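Local atomic coordinates of antigen 43 (Escherichia coli, PDB entry 4KH3), a protein that mediates self-association of bacterial cells, driving aggregation and probably biofilm formation through its autotransporter passenger domain. Residues 386-400 with 405-419. Numbering follows the deposited sequence.
Sequences TTVNGGLFTARGGTL and TLNNGAILTLSGKTV
L412 meets F393 on the interior face of two successive coils of a parallel beta-helix. CB of L412 points into the coil, and chi1 of 166° swings CG away from the backbone N, bringing CD1 up to F393. CD1 comes obliquely to the F393 ring, 3.6 Å from F393 CD1, the side chains side by side. It also packs against F393 O. CD2 continues deeper into the interior, tip to tip with L400 CD1 of another wall at 4.1 Å. V388 lines the same interior: its CG1 packs on A410 CB at 3.6 Å, and its CG2 on L406 CD2.

Backbone hydrogen bonds between parallel strands join the coils, such as F393 N to I411 O at 2.9 Å; the pairing slips by one residue at each corner. At one corner N408 ND2 gives a hydrogen bond to a lone pair of N389 OD1 (2.7 Å), the amide planes 56° apart. At the other, T418 OG1 donates to G397 O from above the carbonyl plane, at 3.2 Å.

Strand 392-395 lies between 374-377 and 410-414, and 431-434 follows beyond 410-414. The F393 ring also meets F375 of the preceding coil, while L412 touches L433 of the following one.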
# COMPACT_ATOMS: atom_id res chain seq x y z
N THR A 386 4.07 -33.58 1.99
CA THR A 386 4.09 -32.28 1.35
C THR A 386 4.14 -32.41 -0.18
O THR A 386 4.92 -33.20 -0.72
CB THR A 386 5.31 -31.48 1.75
OG1 THR A 386 5.51 -31.57 3.17
CG2 THR A 386 5.14 -30.03 1.33
N THR A 387 3.29 -31.64 -0.85
CA THR A 387 3.44 -31.42 -2.28
C THR A 387 3.85 -29.97 -2.50
O THR A 387 3.13 -29.04 -2.11
CB THR A 387 2.13 -31.69 -3.05
OG1 THR A 387 1.76 -33.06 -2.91
CG2 THR A 387 2.33 -31.39 -4.52
N VAL A 388 5.03 -29.78 -3.09
CA VAL A 388 5.46 -28.45 -3.51
C VAL A 388 5.29 -28.37 -5.01
O VAL A 388 5.92 -29.12 -5.75
CB VAL A 388 6.93 -28.19 -3.16
CG1 VAL A 388 7.30 -26.75 -3.45
CG2 VAL A 388 7.19 -28.51 -1.72
N ASN A 389 4.42 -27.48 -5.46
CA ASN A 389 4.11 -27.36 -6.88
C ASN A 389 4.40 -25.95 -7.37
O ASN A 389 3.48 -25.15 -7.55
CB ASN A 389 2.65 -27.74 -7.13
CG ASN A 389 2.31 -27.83 -8.62
OD1 ASN A 389 3.15 -28.19 -9.44
ND2 ASN A 389 1.07 -27.50 -8.95
N GLY A 390 5.67 -25.64 -7.55
CA GLY A 390 6.08 -24.30 -7.93
C GLY A 390 6.42 -23.42 -6.75
O GLY A 390 7.02 -22.36 -6.91
N GLY A 391 6.06 -23.87 -5.55
CA GLY A 391 6.33 -23.11 -4.35
C GLY A 391 7.74 -23.26 -3.78
O GLY A 391 8.65 -23.79 -4.44
N LEU A 392 7.91 -22.79 -2.55
CA LEU A 392 9.19 -22.88 -1.86
C LEU A 392 9.02 -23.62 -0.54
O LEU A 392 8.07 -23.40 0.20
CB LEU A 392 9.76 -21.48 -1.61
CG LEU A 392 11.00 -21.38 -0.73
CD1 LEU A 392 12.18 -22.11 -1.37
CD2 LEU A 392 11.35 -19.91 -0.46
N PHE A 393 9.96 -24.52 -0.26
CA PHE A 393 10.00 -25.22 1.01
C PHE A 393 11.41 -25.05 1.52
O PHE A 393 12.37 -25.39 0.83
CB PHE A 393 9.70 -26.71 0.79
CG PHE A 393 9.52 -27.49 2.06
CD1 PHE A 393 10.55 -27.63 2.98
CD2 PHE A 393 8.33 -28.15 2.31
CE1 PHE A 393 10.39 -28.37 4.13
CE2 PHE A 393 8.16 -28.90 3.45
CZ PHE A 393 9.19 -29.01 4.37
N THR A 394 11.53 -24.51 2.73
CA THR A 394 12.82 -24.32 3.37
C THR A 394 12.86 -25.17 4.63
O THR A 394 11.88 -25.24 5.38
CB THR A 394 13.04 -22.84 3.75
OG1 THR A 394 12.89 -22.02 2.59
CG2 THR A 394 14.43 -22.64 4.35
N ALA A 395 13.97 -25.85 4.84
CA ALA A 395 14.13 -26.69 6.02
C ALA A 395 15.43 -26.33 6.75
O ALA A 395 16.51 -26.37 6.16
CB ALA A 395 14.11 -28.16 5.64
N ARG A 396 15.31 -25.97 8.02
CA ARG A 396 16.47 -25.63 8.83
C ARG A 396 16.95 -26.88 9.56
O ARG A 396 17.96 -26.87 10.26
CB ARG A 396 16.12 -24.52 9.82
CG ARG A 396 15.47 -23.31 9.15
CD ARG A 396 15.82 -22.01 9.85
NE ARG A 396 15.28 -21.97 11.21
CZ ARG A 396 14.28 -21.18 11.58
NH1 ARG A 396 13.71 -20.36 10.71
NH2 ARG A 396 13.85 -21.21 12.84
N GLY A 397 16.21 -27.97 9.37
CA GLY A 397 16.55 -29.27 9.91
C GLY A 397 15.35 -30.17 9.72
O GLY A 397 14.68 -30.10 8.69
N GLY A 398 15.06 -31.00 10.71
CA GLY A 398 13.83 -31.76 10.71
C GLY A 398 13.78 -32.95 9.76
O GLY A 398 14.81 -33.42 9.27
N THR A 399 12.56 -33.43 9.51
CA THR A 399 12.37 -34.66 8.76
C THR A 399 11.28 -34.52 7.72
O THR A 399 10.21 -33.99 8.01
CB THR A 399 11.97 -35.83 9.69
OG1 THR A 399 13.01 -36.08 10.64
CG2 THR A 399 11.70 -37.10 8.88
N LEU A 400 11.55 -35.00 6.51
CA LEU A 400 10.55 -35.13 5.48
C LEU A 400 10.03 -36.56 5.54
O LEU A 400 10.82 -37.49 5.67
CB LEU A 400 11.16 -34.86 4.10
CG LEU A 400 11.78 -33.48 3.97
CD1 LEU A 400 12.54 -33.33 2.65
CD2 LEU A 400 10.70 -32.40 4.12
N THR A 405 6.69 -34.37 -2.60
CA THR A 405 6.63 -34.17 -4.04
C THR A 405 7.12 -32.79 -4.47
O THR A 405 6.69 -31.77 -3.92
CB THR A 405 5.20 -34.38 -4.53
OG1 THR A 405 4.76 -35.69 -4.14
CG2 THR A 405 5.13 -34.23 -6.04
N LEU A 406 8.03 -32.77 -5.44
CA LEU A 406 8.57 -31.53 -5.97
C LEU A 406 8.27 -31.43 -7.46
O LEU A 406 8.85 -32.16 -8.26
CB LEU A 406 10.08 -31.47 -5.75
CG LEU A 406 10.58 -31.65 -4.31
CD1 LEU A 406 12.09 -31.55 -4.27
CD2 LEU A 406 9.95 -30.64 -3.34
N ASN A 407 7.36 -30.54 -7.83
CA ASN A 407 6.95 -30.37 -9.23
C ASN A 407 7.05 -28.92 -9.70
O ASN A 407 7.06 -27.99 -8.89
CB ASN A 407 5.50 -30.82 -9.43
CG ASN A 407 5.33 -32.33 -9.35
OD1 ASN A 407 6.26 -33.09 -9.59
ND2 ASN A 407 4.11 -32.76 -9.04
N ASN A 408 7.15 -28.75 -11.02
CA ASN A 408 6.88 -27.49 -11.70
C ASN A 408 7.50 -26.23 -11.11
O ASN A 408 6.79 -25.27 -10.85
CB ASN A 408 5.37 -27.29 -11.78
CG ASN A 408 4.68 -28.38 -12.55
OD1 ASN A 408 5.15 -28.79 -13.61
ND2 ASN A 408 3.57 -28.86 -12.03
N GLY A 409 8.81 -26.23 -10.92
CA GLY A 409 9.49 -25.05 -10.45
C GLY A 409 9.70 -25.05 -8.95
O GLY A 409 10.18 -24.08 -8.37
N ALA A 410 9.33 -26.16 -8.31
CA ALA A 410 9.50 -26.31 -6.88
C ALA A 410 10.95 -26.08 -6.47
O ALA A 410 11.89 -26.47 -7.17
CB ALA A 410 9.03 -27.68 -6.44
N ILE A 411 11.13 -25.43 -5.33
CA ILE A 411 12.46 -25.29 -4.74
C ILE A 411 12.40 -25.82 -3.32
O ILE A 411 11.47 -25.53 -2.57
CB ILE A 411 12.93 -23.83 -4.73
CG1 ILE A 411 13.11 -23.31 -6.16
CG2 ILE A 411 14.24 -23.70 -3.96
CD1 ILE A 411 13.62 -21.88 -6.22
N LEU A 412 13.39 -26.63 -2.97
CA LEU A 412 13.54 -27.16 -1.63
C LEU A 412 14.92 -26.75 -1.16
O LEU A 412 15.92 -27.27 -1.66
CB LEU A 412 13.40 -28.68 -1.63
CG LEU A 412 13.85 -29.42 -0.38
CD1 LEU A 412 13.16 -28.87 0.86
CD2 LEU A 412 13.57 -30.89 -0.53
N THR A 413 14.95 -25.80 -0.24
CA THR A 413 16.20 -25.23 0.25
C THR A 413 16.49 -25.76 1.65
O THR A 413 15.65 -25.66 2.55
CB THR A 413 16.11 -23.68 0.29
OG1 THR A 413 15.91 -23.17 -1.03
CG2 THR A 413 17.39 -23.07 0.85
N LEU A 414 17.67 -26.34 1.84
CA LEU A 414 18.08 -26.87 3.13
C LEU A 414 19.17 -26.01 3.74
O LEU A 414 20.14 -25.65 3.05
CB LEU A 414 18.60 -28.30 2.97
CG LEU A 414 17.66 -29.24 2.23
CD1 LEU A 414 18.27 -30.62 2.11
CD2 LEU A 414 16.33 -29.30 2.95
N SER A 415 19.03 -25.67 5.02
CA SER A 415 20.04 -24.85 5.69
C SER A 415 20.64 -25.59 6.88
O SER A 415 21.50 -25.06 7.59
CB SER A 415 19.49 -23.46 6.07
OG SER A 415 18.44 -23.53 7.03
N GLY A 416 20.19 -26.82 7.09
CA GLY A 416 20.77 -27.67 8.12
C GLY A 416 20.78 -29.13 7.70
O GLY A 416 20.80 -29.44 6.51
N LYS A 417 20.78 -30.03 8.68
CA LYS A 417 20.70 -31.45 8.40
C LYS A 417 19.25 -31.89 8.42
O LYS A 417 18.59 -31.85 9.47
CB LYS A 417 21.51 -32.26 9.41
CG LYS A 417 22.93 -31.74 9.64
CD LYS A 417 23.68 -32.63 10.63
CE LYS A 417 24.82 -31.88 11.34
NZ LYS A 417 25.89 -31.44 10.40
N THR A 418 18.74 -32.30 7.27
CA THR A 418 17.36 -32.75 7.15
C THR A 418 17.40 -34.25 6.90
O THR A 418 18.40 -34.76 6.40
CB THR A 418 16.65 -31.99 5.99
OG1 THR A 418 16.67 -30.58 6.25
CG2 THR A 418 15.22 -32.46 5.79
N VAL A 419 16.34 -34.95 7.27
CA VAL A 419 16.31 -36.39 7.18
C VAL A 419 15.18 -36.84 6.26
O VAL A 419 14.07 -36.32 6.34
CB VAL A 419 16.09 -37.01 8.58
CG1 VAL A 419 15.80 -38.51 8.49
CG2 VAL A 419 17.30 -36.74 9.47
O HOH W 1 3.26 -35.52 -1.85
O HOH W 2 19.47 -29.64 11.61